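Local coordinates for putative uncharacterized protein (Leishmania major, PDB 3M3I), which is of unknown function but belongs to the DUF985 family of the cupin superfamily, and forms a two-chain assembly, at residues V49-E52 with R56-A59; E22-R27 with Y171-C176. One frame throughout, in Å; residues are numbered along the deposited sequence.

Both contacts reach the same antiparallel sheet of the cupin fold, in which strands 56-67 and 172-179 are neighbours. Contact 1 closes a beta hairpin between strands 48-50 and 56-67, with three residues between its segments. Contact 2 lays helix 21-27, near the start of the model, against strand 172-179, so its two segments are 144 residues apart and contact 1 falls between them in the sequence. The centres lie about 28 Å apart and the nearest atoms about 11 Å apart, without touching. Each also meets the second subunit, which places hairpin and helix alike at the interface of the two-chain assembly.

Contact 1: V49-E52 with R56-A59; sequences VDNE and RRHA
V49 pairs with R57 through two nearly straight backbone hydrogen bonds: V49 N lies 2.7 Å from R57 O, and the reciprocal bond from R57 N to V49 O closes the pair. V49 O also receives a CA-H contact from R56, with R56 CA 3.3 Å away. The valine side chain reaches past R57 to A59, CG2 coming within 3.9 Å of A59 CA, and CG1 packs on A59 CB. Together V49 and R57 form an antiparallel hydrogen-bonded pair, and D50 with R56 the non-hydrogen-bonded pair that follows, which makes this the turn end of a beta hairpin, joining strand 48-50 to the start of strand 56-67. On the sheet face that carries D50 and R56, a salt bridge spans the pair, rather long at 3.6 Å between D50 OD1 and R56 NH1. The arginine bends at chi2 and chi3 (-65° and -75°), folding back so that its guanidinium meets the carboxylate at an edge, the two planes 75° apart, while the V49 backbone lies over one face, offset toward the rim. The closest approach is made by the aliphatic part, R56 CD lying 3.1 Å from D50 OD1. The backbone O of D50 accepts a hydrogen bond from H47 of the second subunit. N51 then turns its side chain toward R57, laying CB 3.9 Å from R57 CG, while its OD1 accepts the backbone N-H groups of E53 and N55 within the turn. R57 itself bends at chi2, letting NH1 donate back to R56 O at 2.7 Å, from above the carbonyl plane; its NE forms a salt bridge with D186.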
ATOM      1  N   VAL A  49     -10.649  15.605   1.668  1.00 66.51           N
ATOM      2  CA  VAL A  49     -10.049  16.175   2.866  1.00 65.15           C
ATOM      3  C   VAL A  49      -9.231  17.395   2.460  1.00 65.81           C
ATOM      4  O   VAL A  49      -8.999  17.617   1.271  1.00 67.18           O
ATOM      5  CB  VAL A  49      -9.136  15.130   3.610  1.00 63.20           C
ATOM      6  CG1 VAL A  49      -9.908  13.903   3.924  1.00 63.15           C
ATOM      7  CG2 VAL A  49      -7.910  14.740   2.771  1.00 62.80           C
ATOM      8  N   ASP A  50      -8.808  18.174   3.452  1.00 65.33           N
ATOM      9  CA  ASP A  50      -7.861  19.264   3.257  1.00 66.02           C
ATOM     10  C   ASP A  50      -6.429  18.736   3.395  1.00 64.77           C
ATOM     11  O   ASP A  50      -6.082  18.064   4.386  1.00 63.47           O
ATOM     12  CB  ASP A  50      -8.098  20.378   4.287  1.00 66.63           C
ATOM     13  CG  ASP A  50      -9.342  21.234   3.978  1.00 69.03           C
ATOM     14  OD1 ASP A  50      -9.641  21.517   2.790  1.00 71.08           O
ATOM     15  OD2 ASP A  50     -10.004  21.665   4.939  1.00 69.50           O
ATOM     16  N   ASN A  51      -5.596  19.028   2.405  1.00 65.83           N
ATOM     17  CA  ASN A  51      -4.207  18.590   2.439  1.00 65.47           C
ATOM     18  C   ASN A  51      -3.298  19.515   3.294  1.00 66.02           C
ATOM     19  O   ASN A  51      -3.769  20.425   3.969  1.00 66.31           O
ATOM     20  CB  ASN A  51      -3.677  18.446   1.002  1.00 67.01           C
ATOM     21  CG  ASN A  51      -3.515  19.769   0.330  1.00 69.51           C
ATOM     22  OD1 ASN A  51      -3.851  20.802   0.921  1.00 69.99           O
ATOM     23  ND2 ASN A  51      -2.993  19.772  -0.896  1.00 71.64           N
ATOM     24  N   GLU A  52      -1.990  19.284   3.260  1.00 66.14           N
ATOM     25  CA  GLU A  52      -1.047  20.082   4.047  1.00 68.48           C
ATOM     26  C   GLU A  52      -1.058  21.575   3.701  1.00 68.85           C
ATOM     27  O   GLU A  52      -0.603  22.378   4.497  1.00 70.84           O
ATOM     28  CB  GLU A  52       0.387  19.547   3.887  1.00 70.09           C
ATOM     29  CG  GLU A  52       0.643  18.168   4.524  1.00 70.84           C
ATOM     30  CD  GLU A  52       0.218  16.984   3.657  1.00 68.62           C
ATOM     31  OE1 GLU A  52      -0.527  17.177   2.659  1.00 66.38           O
ATOM     32  OE2 GLU A  52       0.628  15.852   3.990  1.00 69.49           O
ATOM     33  N   ARG A  56      -8.499  21.035  -1.200  1.00 63.01           N
ATOM     34  CA  ARG A  56      -9.348  19.843  -1.200  1.00 62.79           C
ATOM     35  C   ARG A  56      -8.776  18.763  -2.101  1.00 61.69           C
ATOM     36  O   ARG A  56      -8.526  18.987  -3.295  1.00 61.77           O
ATOM     37  CB  ARG A  56     -10.777  20.168  -1.642  1.00 64.29           C
ATOM     38  CG  ARG A  56     -11.467  21.210  -0.776  1.00 65.75           C
ATOM     39  CD  ARG A  56     -11.686  20.737   0.647  1.00 65.99           C
ATOM     40  NE  ARG A  56     -12.777  19.773   0.742  1.00 67.06           N
ATOM     41  CZ  ARG A  56     -13.159  19.187   1.871  1.00 67.96           C
ATOM     42  NH1 ARG A  56     -12.533  19.455   2.998  1.00 67.88           N
ATOM     43  NH2 ARG A  56     -14.161  18.320   1.868  1.00 69.42           N
ATOM     44  N   ARG A  57      -8.568  17.593  -1.504  1.00 61.01           N
ATOM     45  CA  ARG A  57      -7.993  16.435  -2.175  1.00 60.04           C
ATOM     46  C   ARG A  57      -8.748  15.206  -1.714  1.00 60.18           C
ATOM     47  O   ARG A  57      -9.429  15.241  -0.686  1.00 61.11           O
ATOM     48  CB  ARG A  57      -6.536  16.302  -1.804  1.00 59.54           C
ATOM     49  CG  ARG A  57      -5.665  17.474  -2.229  1.00 59.93           C
ATOM     50  CD  ARG A  57      -5.270  17.395  -3.692  1.00 59.86           C
ATOM     51  NE  ARG A  57      -4.481  18.562  -4.090  1.00 60.86           N
ATOM     52  CZ  ARG A  57      -4.997  19.714  -4.528  1.00 61.81           C
ATOM     53  NH1 ARG A  57      -6.312  19.870  -4.642  1.00 61.99           N
ATOM     54  NH2 ARG A  57      -4.186  20.720  -4.853  1.00 63.07           N
ATOM     55  N   HIS A  58      -8.666  14.133  -2.484  1.00 59.64           N
ATOM     56  CA  HIS A  58      -9.155  12.836  -2.032  1.00 59.92           C
ATOM     57  C   HIS A  58      -8.349  12.403  -0.799  1.00 59.91           C
ATOM     58  O   HIS A  58      -7.158  12.705  -0.708  1.00 59.37           O
ATOM     59  CB  HIS A  58      -9.003  11.785  -3.146  1.00 59.33           C
ATOM     60  CG  HIS A  58      -9.819  12.082  -4.369  1.00 60.03           C
ATOM     61  ND1 HIS A  58      -9.300  12.715  -5.479  1.00 59.78           N
ATOM     62  CD2 HIS A  58     -11.126  11.857  -4.640  1.00 61.61           C
ATOM     63  CE1 HIS A  58     -10.257  12.852  -6.383  1.00 61.17           C
ATOM     64  NE2 HIS A  58     -11.375  12.339  -5.897  1.00 62.33           N
ATOM     65  N   ALA A  59      -8.996  11.719   0.145  1.00 61.09           N
ATOM     66  CA  ALA A  59      -8.292  11.184   1.308  1.00 61.78           C
ATOM     67  C   ALA A  59      -7.004  10.507   0.865  1.00 60.83           C
ATOM     68  O   ALA A  59      -5.931  10.811   1.370  1.00 61.12           O
ATOM     69  CB  ALA A  59      -9.161  10.199   2.083  1.00 63.55           C
TER

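Contact 2: E22-R27 with Y171-C176; sequences EFWIKR and YSLVSC
W24 of helix 21-27 donates one hydrogen bond to Y171, the residue just before strand 172-179: its indole NE1 lies 2.9 Å from Y171 OH, with an N-H...O angle of 144°. The hydroxyl lies near the indole edge but somewhat out of the ring plane, and the bond is bent. The two aromatic rings also touch, W24 CD1 coming within 3.3 Å of Y171 CE1; their planes cross at 44°, midway between parallel and perpendicular.

Apolar contact comes from L173, inside the strand and two residues on from Y171, which also points at the helix. The leucine's chi1 near 180° carries CD2 over one indole face, a CH-pi contact 3.6 Å from the centroid of the six-membered ring. F23 CD1 covers the opposite face, so the indole is sandwiched between its helix neighbour and the strand. L66 of strand 56-67 and A138 of the second subunit also pack on W24.

Between these two segments, W24 alone on the helix side makes the contact: its two faces meet L173 and F23, while NE1 at the edge, buried with the rest of the ring, is satisfied by the Y171 hydroxyl.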
ATOM      1  N   GLU A  22       7.287  -6.523 -19.689  1.00 68.55           N
ATOM      2  CA  GLU A  22       6.220  -6.589 -20.698  1.00 69.94           C
ATOM      3  C   GLU A  22       4.943  -7.180 -20.133  1.00 70.16           C
ATOM      4  O   GLU A  22       3.858  -6.655 -20.379  1.00 69.93           O
ATOM      5  CB  GLU A  22       6.644  -7.444 -21.905  1.00 73.09           C
ATOM      6  CG  GLU A  22       7.666  -6.787 -22.799  1.00 73.87           C
ATOM      7  CD  GLU A  22       8.056  -7.632 -24.017  1.00 77.68           C
ATOM      8  OE1 GLU A  22       7.261  -8.492 -24.471  1.00 79.87           O
ATOM      9  OE2 GLU A  22       9.176  -7.408 -24.526  1.00 78.95           O
ATOM     10  N   PHE A  23       5.093  -8.288 -19.404  1.00 71.14           N
ATOM     11  CA  PHE A  23       3.979  -8.995 -18.764  1.00 72.18           C
ATOM     12  C   PHE A  23       3.143  -8.063 -17.879  1.00 70.01           C
ATOM     13  O   PHE A  23       1.927  -8.009 -18.008  1.00 70.75           O
ATOM     14  CB  PHE A  23       4.525 -10.190 -17.949  1.00 73.80           C
ATOM     15  CG  PHE A  23       3.493 -10.891 -17.109  1.00 75.37           C
ATOM     16  CD1 PHE A  23       3.188 -10.428 -15.827  1.00 73.71           C
ATOM     17  CD2 PHE A  23       2.843 -12.020 -17.586  1.00 79.13           C
ATOM     18  CE1 PHE A  23       2.240 -11.075 -15.050  1.00 75.78           C
ATOM     19  CE2 PHE A  23       1.895 -12.680 -16.808  1.00 81.27           C
ATOM     20  CZ  PHE A  23       1.589 -12.208 -15.540  1.00 79.61           C
ATOM     21  N   TRP A  24       3.798  -7.329 -16.991  1.00 67.79           N
ATOM     22  CA  TRP A  24       3.096  -6.457 -16.041  1.00 66.33           C
ATOM     23  C   TRP A  24       2.515  -5.202 -16.687  1.00 65.43           C
ATOM     24  O   TRP A  24       1.476  -4.716 -16.251  1.00 65.41           O
ATOM     25  CB  TRP A  24       4.010  -6.046 -14.900  1.00 64.85           C
ATOM     26  CG  TRP A  24       4.381  -7.164 -14.037  1.00 66.02           C
ATOM     27  CD1 TRP A  24       5.616  -7.703 -13.886  1.00 66.24           C
ATOM     28  CD2 TRP A  24       3.499  -7.925 -13.211  1.00 67.76           C
ATOM     29  NE1 TRP A  24       5.565  -8.754 -13.004  1.00 68.01           N
ATOM     30  CE2 TRP A  24       4.275  -8.907 -12.571  1.00 69.07           C
ATOM     31  CE3 TRP A  24       2.128  -7.869 -12.951  1.00 68.79           C
ATOM     32  CZ2 TRP A  24       3.735  -9.823 -11.682  1.00 71.53           C
ATOM     33  CZ3 TRP A  24       1.588  -8.775 -12.071  1.00 71.21           C
ATOM     34  CH2 TRP A  24       2.393  -9.746 -11.443  1.00 72.65           C
ATOM     35  N   ILE A  25       3.179  -4.691 -17.726  1.00 65.20           N
ATOM     36  CA  ILE A  25       2.664  -3.522 -18.450  1.00 65.04           C
ATOM     37  C   ILE A  25       1.382  -3.923 -19.181  1.00 66.64           C
ATOM     38  O   ILE A  25       0.361  -3.236 -19.100  1.00 66.71           O
ATOM     39  CB  ILE A  25       3.695  -2.954 -19.463  1.00 65.27           C
ATOM     40  CG1 ILE A  25       4.816  -2.226 -18.721  1.00 63.99           C
ATOM     41  CG2 ILE A  25       3.016  -2.019 -20.442  1.00 66.16           C
ATOM     42  CD1 ILE A  25       5.788  -1.519 -19.616  1.00 64.75           C
ATOM     43  N   LYS A  26       1.438  -5.051 -19.878  1.00 68.36           N
ATOM     44  CA  LYS A  26       0.254  -5.606 -20.515  1.00 70.45           C
ATOM     45  C   LYS A  26      -0.870  -5.805 -19.505  1.00 70.63           C
ATOM     46  O   LYS A  26      -1.903  -5.167 -19.603  1.00 70.87           O
ATOM     47  CB  LYS A  26       0.574  -6.935 -21.195  1.00 72.93           C
ATOM     48  CG  LYS A  26      -0.602  -7.541 -21.938  1.00 75.75           C
ATOM     49  CD  LYS A  26      -0.157  -8.721 -22.794  1.00 78.89           C
ATOM     50  CE  LYS A  26      -1.358  -9.542 -23.276  1.00 82.37           C
ATOM     51  NZ  LYS A  26      -2.015 -10.340 -22.179  1.00 83.40           N
ATOM     52  N   ARG A  27      -0.643  -6.665 -18.518  1.00 70.91           N
ATOM     53  CA  ARG A  27      -1.731  -7.149 -17.671  1.00 72.32           C
ATOM     54  C   ARG A  27      -2.336  -6.083 -16.767  1.00 71.00           C
ATOM     55  O   ARG A  27      -3.542  -6.092 -16.526  1.00 72.51           O
ATOM     56  CB  ARG A  27      -1.285  -8.392 -16.889  1.00 73.77           C
ATOM     57  CG  ARG A  27      -1.333  -9.618 -17.787  1.00 76.89           C
ATOM     58  CD  ARG A  27      -0.862 -10.859 -17.118  1.00 79.07           C
ATOM     59  NE  ARG A  27      -0.984 -12.007 -18.015  1.00 82.87           N
ATOM     60  CZ  ARG A  27      -2.130 -12.621 -18.322  1.00 86.28           C
ATOM     61  NH1 ARG A  27      -3.293 -12.199 -17.818  1.00 86.29           N
ATOM     62  NH2 ARG A  27      -2.113 -13.667 -19.154  1.00 90.22           N
ATOM     63  N   TYR A 171      13.124  -5.310 -13.841  1.00 79.24           N
ATOM     64  CA  TYR A 171      12.057  -4.378 -13.467  1.00 78.07           C
ATOM     65  C   TYR A 171      11.751  -4.465 -11.985  1.00 77.54           C
ATOM     66  O   TYR A 171      12.225  -5.349 -11.298  1.00 78.21           O
ATOM     67  CB  TYR A 171      10.783  -4.706 -14.224  1.00 78.88           C
ATOM     68  CG  TYR A 171      10.090  -5.912 -13.659  1.00 79.80           C
ATOM     69  CD1 TYR A 171       9.020  -5.779 -12.776  1.00 79.26           C
ATOM     70  CD2 TYR A 171      10.529  -7.180 -13.966  1.00 81.54           C
ATOM     71  CE1 TYR A 171       8.397  -6.890 -12.240  1.00 80.20           C
ATOM     72  CE2 TYR A 171       9.913  -8.296 -13.436  1.00 82.86           C
ATOM     73  CZ  TYR A 171       8.847  -8.141 -12.576  1.00 82.04           C
ATOM     74  OH  TYR A 171       8.235  -9.248 -12.062  1.00 83.45           O
ATOM     75  N   SER A 172      10.921  -3.552 -11.510  1.00 76.76           N
ATOM     76  CA  SER A 172      10.370  -3.626 -10.169  1.00 76.39           C
ATOM     77  C   SER A 172       8.965  -3.075 -10.169  1.00 76.24           C
ATOM     78  O   SER A 172       8.774  -1.911 -10.493  1.00 76.30           O
ATOM     79  CB  SER A 172      11.214  -2.811  -9.217  1.00 76.26           C
ATOM     80  OG  SER A 172      10.638  -2.830  -7.928  1.00 76.15           O
ATOM     81  N   LEU A 173       7.989  -3.909  -9.815  1.00 76.49           N
ATOM     82  CA  LEU A 173       6.593  -3.486  -9.733  1.00 76.80           C
ATOM     83  C   LEU A 173       6.219  -3.198  -8.269  1.00 76.17           C
ATOM     84  O   LEU A 173       6.521  -3.982  -7.373  1.00 75.81           O
ATOM     85  CB  LEU A 173       5.684  -4.567 -10.314  1.00 78.00           C
ATOM     86  CG  LEU A 173       4.160  -4.413 -10.182  1.00 78.93           C
ATOM     87  CD1 LEU A 173       3.646  -3.190 -10.915  1.00 79.92           C
ATOM     88  CD2 LEU A 173       3.459  -5.670 -10.682  1.00 80.67           C
ATOM     89  N   VAL A 174       5.570  -2.068  -8.036  1.00 76.48           N
ATOM     90  CA  VAL A 174       5.100  -1.708  -6.710  1.00 76.33           C
ATOM     91  C   VAL A 174       3.689  -1.143  -6.807  1.00 77.45           C
ATOM     92  O   VAL A 174       3.149  -0.969  -7.895  1.00 78.56           O
ATOM     93  CB  VAL A 174       6.025  -0.634  -6.008  1.00 76.51           C
ATOM     94  CG1 VAL A 174       7.403  -1.176  -5.738  1.00 76.05           C
ATOM     95  CG2 VAL A 174       6.110   0.651  -6.823  1.00 77.61           C
ATOM     96  N   SER A 175       3.104  -0.880  -5.646  1.00 77.54           N
ATOM     97  CA  SER A 175       1.959  -0.005  -5.534  1.00 79.15           C
ATOM     98  C   SER A 175       2.402   1.220  -4.761  1.00 79.98           C
ATOM     99  O   SER A 175       3.223   1.109  -3.859  1.00 79.19           O
ATOM    100  CB  SER A 175       0.811  -0.699  -4.811  1.00 79.14           C
ATOM    101  OG  SER A 175       0.261  -1.717  -5.606  1.00 79.34           O
ATOM    102  N   CYS A 176       1.873   2.383  -5.144  1.00 82.24           N
ATOM    103  CA  CYS A 176       2.078   3.615  -4.407  1.00 84.08           C
ATOM    104  C   CYS A 176       0.744   4.176  -3.926  1.00 86.42           C
ATOM    105  O   CYS A 176      -0.246   4.156  -4.653  1.00 87.72           O
ATOM    106  CB  CYS A 176       2.776   4.646  -5.281  1.00 85.62           C
ATOM    107  SG  CYS A 176       4.325   4.103  -5.987  1.00 83.35           S
TER